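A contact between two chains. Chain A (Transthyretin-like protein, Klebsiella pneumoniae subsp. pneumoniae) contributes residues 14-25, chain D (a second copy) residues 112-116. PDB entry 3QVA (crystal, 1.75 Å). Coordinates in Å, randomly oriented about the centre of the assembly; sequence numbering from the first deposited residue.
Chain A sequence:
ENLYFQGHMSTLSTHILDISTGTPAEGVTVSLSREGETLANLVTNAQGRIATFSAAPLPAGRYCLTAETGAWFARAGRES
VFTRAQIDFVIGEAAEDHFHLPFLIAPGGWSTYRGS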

ATOM      1  N   THR A  14      -5.723  16.310  -3.126  1.00 16.14           N
ATOM      2  CA  THR A  14      -5.740  14.853  -3.177  1.00 15.30           C
ATOM      3  C   THR A  14      -5.839  14.328  -4.601  1.00 15.25           C
ATOM      4  O   THR A  14      -6.099  15.079  -5.555  1.00 15.15           O
ATOM      5  CB  THR A  14      -6.840  14.226  -2.260  1.00 15.22           C
ATOM      6  OG1 THR A  14      -6.565  12.831  -2.066  1.00 13.91           O
ATOM      7  CG2 THR A  14      -8.227  14.389  -2.865  1.00 15.18           C
ATOM      8  N   HIS A  15      -5.603  13.026  -4.718  1.00 15.14           N
ATOM      9  CA  HIS A  15      -5.643  12.302  -5.964  1.00 15.11           C
ATOM     10  C   HIS A  15      -6.094  10.909  -5.562  1.00 14.64           C
ATOM     11  O   HIS A  15      -5.547  10.332  -4.627  1.00 14.35           O
ATOM     12  CB  HIS A  15      -4.235  12.286  -6.572  1.00 15.63           C
ATOM     13  CG  HIS A  15      -4.131  11.563  -7.880  1.00 18.30           C
ATOM     14  ND1 HIS A  15      -2.952  10.997  -8.316  1.00 20.68           N
ATOM     15  CD2 HIS A  15      -5.044  11.329  -8.853  1.00 19.87           C
ATOM     16  CE1 HIS A  15      -3.145  10.441  -9.499  1.00 20.69           C
ATOM     17  NE2 HIS A  15      -4.404  10.633  -9.850  1.00 20.61           N
ATOM     18  N   ILE A  16      -7.122  10.388  -6.223  1.00 13.57           N
ATOM     19  CA  ILE A  16      -7.626   9.065  -5.895  1.00 13.58           C
ATOM     20  C   ILE A  16      -7.483   8.151  -7.101  1.00 13.92           C
ATOM     21  O   ILE A  16      -7.980   8.449  -8.184  1.00 13.68           O
ATOM     22  CB  ILE A  16      -9.095   9.092  -5.382  1.00 13.70           C
ATOM     23  CG1 ILE A  16      -9.231  10.077  -4.213  1.00 13.37           C
ATOM     24  CG2 ILE A  16      -9.540   7.689  -4.977  1.00 13.71           C
ATOM     25  CD1 ILE A  16     -10.557   9.986  -3.444  1.00 14.31           C
ATOM     26  N   LEU A  17      -6.770   7.052  -6.904  1.00 14.18           N
ATOM     27  CA  LEU A  17      -6.589   6.057  -7.944  1.00 14.60           C
ATOM     28  C   LEU A  17      -7.247   4.752  -7.531  1.00 14.16           C
ATOM     29  O   LEU A  17      -7.067   4.292  -6.406  1.00 13.52           O
ATOM     30  CB  LEU A  17      -5.098   5.827  -8.173  1.00 15.17           C
ATOM     31  CG  LEU A  17      -4.371   7.001  -8.830  1.00 17.51           C
ATOM     32  CD1 LEU A  17      -2.948   7.048  -8.356  1.00 20.38           C
ATOM     33  CD2 LEU A  17      -4.457   6.917 -10.356  1.00 18.69           C
ATOM     34  N   ASP A  18      -8.005   4.154  -8.441  1.00 13.74           N
ATOM     35  CA  ASP A  18      -8.560   2.830  -8.206  1.00 14.27           C
ATOM     36  C   ASP A  18      -7.543   1.812  -8.702  1.00 14.42           C
ATOM     37  O   ASP A  18      -7.430   1.560  -9.909  1.00 14.51           O
ATOM     38  CB  ASP A  18      -9.911   2.652  -8.914  1.00 14.62           C
ATOM     39  CG  ASP A  18     -10.533   1.273  -8.675  1.00 15.76           C
ATOM     40  OD1 ASP A  18      -9.951   0.439  -7.944  1.00 16.29           O
ATOM     41  OD2 ASP A  18     -11.629   1.009  -9.222  1.00 19.19           O
ATOM     42  N   ILE A  19      -6.796   1.226  -7.767  1.00 14.39           N
ATOM     43  CA  ILE A  19      -5.730   0.309  -8.148  1.00 15.02           C
ATOM     44  C   ILE A  19      -6.264  -1.064  -8.560  1.00 15.34           C
ATOM     45  O   ILE A  19      -5.516  -1.883  -9.078  1.00 15.00           O
ATOM     46  CB  ILE A  19      -4.618   0.199  -7.074  1.00 15.02           C
ATOM     47  CG1 ILE A  19      -5.106  -0.601  -5.859  1.00 15.62           C
ATOM     48  CG2 ILE A  19      -4.105   1.602  -6.695  1.00 15.77           C
ATOM     49  CD1 ILE A  19      -3.982  -0.972  -4.874  1.00 16.62           C
ATOM     50  N   SER A  20      -7.558  -1.302  -8.352  1.00 16.21           N
ATOM     51  CA  SER A  20      -8.180  -2.534  -8.829  1.00 17.47           C
ATOM     52  C   SER A  20      -8.272  -2.526 -10.361  1.00 18.41           C
ATOM     53  O   SER A  20      -8.269  -3.581 -10.996  1.00 18.52           O
ATOM     54  CB  SER A  20      -9.550  -2.754  -8.178  1.00 17.71           C
ATOM     55  OG  SER A  20     -10.523  -1.877  -8.711  1.00 19.16           O
ATOM     56  N   THR A  21      -8.313  -1.329 -10.948  1.00 18.99           N
ATOM     57  CA  THR A  21      -8.389  -1.175 -12.406  1.00 20.10           C
ATOM     58  C   THR A  21      -7.207  -0.407 -13.005  1.00 20.31           C
ATOM     59  O   THR A  21      -7.003  -0.418 -14.226  1.00 21.14           O
ATOM     60  CB  THR A  21      -9.699  -0.472 -12.829  1.00 20.04           C
ATOM     61  OG1 THR A  21      -9.721   0.857 -12.292  1.00 20.42           O
ATOM     62  CG2 THR A  21     -10.921  -1.249 -12.355  1.00 21.14           C
ATOM     63  N   GLY A  22      -6.431   0.262 -12.156  1.00 20.08           N
ATOM     64  CA  GLY A  22      -5.320   1.094 -12.604  1.00 20.19           C
ATOM     65  C   GLY A  22      -5.753   2.379 -13.292  1.00 20.32           C
ATOM     66  O   GLY A  22      -5.101   2.839 -14.231  1.00 20.15           O
ATOM     67  N   THR A  23      -6.859   2.957 -12.829  1.00 19.97           N
ATOM     68  CA  THR A  23      -7.398   4.180 -13.420  1.00 19.99           C
ATOM     69  C   THR A  23      -7.717   5.202 -12.330  1.00 19.36           C
ATOM     70  O   THR A  23      -7.973   4.821 -11.180  1.00 19.53           O
ATOM     71  CB  THR A  23      -8.686   3.903 -14.234  1.00 20.21           C
ATOM     72  OG1 THR A  23      -9.662   3.287 -13.387  1.00 21.31           O
ATOM     73  CG2 THR A  23      -8.397   2.991 -15.421  1.00 21.14           C
ATOM     74  N   PRO A  24      -7.697   6.502 -12.679  1.00 18.71           N
ATOM     75  CA  PRO A  24      -8.110   7.513 -11.714  1.00 17.91           C
ATOM     76  C   PRO A  24      -9.577   7.326 -11.345  1.00 17.29           C
ATOM     77  O   PRO A  24     -10.390   6.948 -12.195  1.00 16.90           O
ATOM     78  CB  PRO A  24      -7.919   8.828 -12.478  1.00 18.21           C
ATOM     79  CG  PRO A  24      -6.929   8.508 -13.544  1.00 19.04           C
ATOM     80  CD  PRO A  24      -7.252   7.110 -13.948  1.00 18.56           C
ATOM     81  N   ALA A  25      -9.905   7.592 -10.086  1.00 16.14           N
ATOM     82  CA  ALA A  25     -11.268   7.419  -9.602  1.00 15.62           C
ATOM     83  C   ALA A  25     -12.011   8.740  -9.736  1.00 15.70           C
ATOM     84  O   ALA A  25     -11.747   9.682  -8.991  1.00 15.01           O
ATOM     85  CB  ALA A  25     -11.268   6.938  -8.150  1.00 15.52           C
TER
ATOM     86  N   THR D 112       4.076  -0.481  -5.865  1.00 13.16           N
ATOM     87  CA  THR D 112       3.934   0.235  -7.111  1.00 13.85           C
ATOM     88  C   THR D 112       2.483   0.176  -7.566  1.00 14.44           C
ATOM     89  O   THR D 112       1.689  -0.644  -7.093  1.00 13.99           O
ATOM     90  CB  THR D 112       4.857  -0.328  -8.210  1.00 13.77           C
ATOM     91  OG1 THR D 112       4.731   0.480  -9.383  1.00 15.03           O
ATOM     92  CG2 THR D 112       4.499  -1.780  -8.551  1.00 14.04           C
ATOM     93  N   TYR D 113       2.143   1.052  -8.496  1.00 15.49           N
ATOM     94  CA  TYR D 113       0.823   1.050  -9.090  1.00 16.51           C
ATOM     95  C   TYR D 113       0.900   1.828 -10.380  1.00 17.27           C
ATOM     96  O   TYR D 113       1.896   2.502 -10.649  1.00 16.76           O
ATOM     97  CB  TYR D 113      -0.213   1.669  -8.135  1.00 16.74           C
ATOM     98  CG  TYR D 113       0.025   3.128  -7.804  1.00 18.35           C
ATOM     99  CD1 TYR D 113      -0.627   4.127  -8.511  1.00 19.93           C
ATOM    100  CD2 TYR D 113       0.896   3.507  -6.784  1.00 20.22           C
ATOM    101  CE1 TYR D 113      -0.414   5.464  -8.229  1.00 22.00           C
ATOM    102  CE2 TYR D 113       1.114   4.860  -6.489  1.00 21.81           C
ATOM    103  CZ  TYR D 113       0.444   5.827  -7.219  1.00 22.42           C
ATOM    104  OH  TYR D 113       0.626   7.170  -6.956  1.00 25.11           O
ATOM    105  N   ARG D 114      -0.147   1.736 -11.186  1.00 18.12           N
ATOM    106  CA  ARG D 114      -0.223   2.614 -12.324  1.00 19.89           C
ATOM    107  C   ARG D 114      -0.943   3.890 -11.918  1.00 20.83           C
ATOM    108  O   ARG D 114      -2.140   3.867 -11.607  1.00 20.58           O
ATOM    109  CB  ARG D 114      -0.908   1.962 -13.505  1.00 20.26           C
ATOM    110  CG  ARG D 114      -0.593   2.739 -14.757  1.00 22.13           C
ATOM    111  CD  ARG D 114      -1.572   2.486 -15.826  1.00 25.80           C
ATOM    112  NE  ARG D 114      -1.183   3.194 -17.039  1.00 28.16           N
ATOM    113  CZ  ARG D 114      -1.427   2.738 -18.261  1.00 29.72           C
ATOM    114  NH1 ARG D 114      -2.043   1.570 -18.417  1.00 31.02           N
ATOM    115  NH2 ARG D 114      -1.051   3.440 -19.320  1.00 30.37           N
ATOM    116  N   GLY D 115      -0.194   4.989 -11.899  1.00 21.67           N
ATOM    117  CA  GLY D 115      -0.731   6.295 -11.527  1.00 23.10           C
ATOM    118  C   GLY D 115      -1.238   7.042 -12.742  1.00 24.16           C
ATOM    119  O   GLY D 115      -1.498   6.439 -13.786  1.00 24.25           O
ATOM    120  N   SER D 116      -1.377   8.357 -12.600  1.00 25.16           N
ATOM    121  CA  SER D 116      -1.804   9.221 -13.701  1.00 26.45           C
ATOM    122  C   SER D 116      -1.212  10.625 -13.570  1.00 26.97           C
ATOM    123  O   SER D 116      -0.710  11.010 -12.512  1.00 27.27           O
ATOM    124  CB  SER D 116      -3.338   9.276 -13.808  1.00 26.42           C
ATOM    125  OG  SER D 116      -3.929   9.914 -12.685  1.00 26.96           O
ATOM    126  OXT SER D 116      -1.211  11.407 -14.527  1.00 27.59           O
TER
HETATM  127  O   HOH W   1      -3.943   5.480 -14.384  1.00 29.42           O

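The chain A stretch is a strand that turns back on itself. Residues 14-18 run as a strand, 19-22 form the turn, and 23-24 return as a second short strand. Backbone hydrogen bonds fix this hairpin: D18(A) N donates to T23(A) O at 2.8 Å, T23(A) N returns to D18(A) O at 3.3 Å, and A25(A) N reaches I16(A) O at 2.8 Å. Inside the turn, T21(A) N also donates to D18(A) O at 3.2 Å, while S20(A) N and S20(A) OG both donate to D18(A) OD1, at 3.0 and 2.5 Å. G22(A) has phi/psi of 71/35°, and a positive phi of this kind favours glycine.

The chain D stretch leaves its strand after Y113(D) and continues to the C-terminal carboxylate of S116(D). It lies beside the hairpin without extending its sheet: no direct backbone hydrogen bond links the two stretches, and the CA-CA separations are 6.7 Å for I19(A)-Y113(D), 6.9 Å for L17(A)-G115(D) and 6.8 Å for P24(A)-S116(D). The backbones come nearest at G22(A) and R114(D), whose CA atoms are 5.3 Å apart. Against the first chain A strand the register runs antiparallel, since L17(A) pairs with G115(D) and I19(A) with Y113(D). The main chains are nevertheless joined through one water, which donates to G22(A) O at 2.9 Å and to G115(D) O at 2.7 Å. Two carbonyls cannot bond to each other, and a water with two protons to give satisfies both.

Among the side chains, L17(A) is the apolar centre of the contact. Its CA-to-CB bond points toward chain D, and its methyls meet several residues: L17(A) CD1 lies 3.9 Å from G115(D) CA, and L17(A) CD2 lies 3.8 Å from S116(D) OG. CD1 also adjoins the Y113(D) ring, but the modelled approach to CE1 is too short to be taken as a measure of the packing. I19(A) adds to this apolar patch, with CG2 at 4.2 Å from Y113(D) CB, a normal van der Waals separation. G115(D) fits the same crowded place: an ideal CB there would sit 3.2 Å from Y113(D) CE1, within its own chain.

R114(D) passes the turn with its aliphatic portion. R114(D) CD stands 3.9 Å from G22(A) O, a packing contact, while NH2 is hydrogen-bonded elsewhere in the structure. A CB placed on G22(A) would come 3.9 Å from R114(D) CB, so on this side the space is snug but not closed.

The direct polar link lies at the chain D terminus. H15(A) NE2 donates to S116(D) OG at 3.0 Å with an N-H...O angle of 131°, and the hydroxyl sits at the edge of the imidazole, near its plane, on the NE2 side, although the 131° angle shows a bent bond. The same S116(D) OG is 3.4 Å from P24(A) CG, so the serine hydroxyl, though hydrogen-bonded to the histidine, also packs against the proline ring.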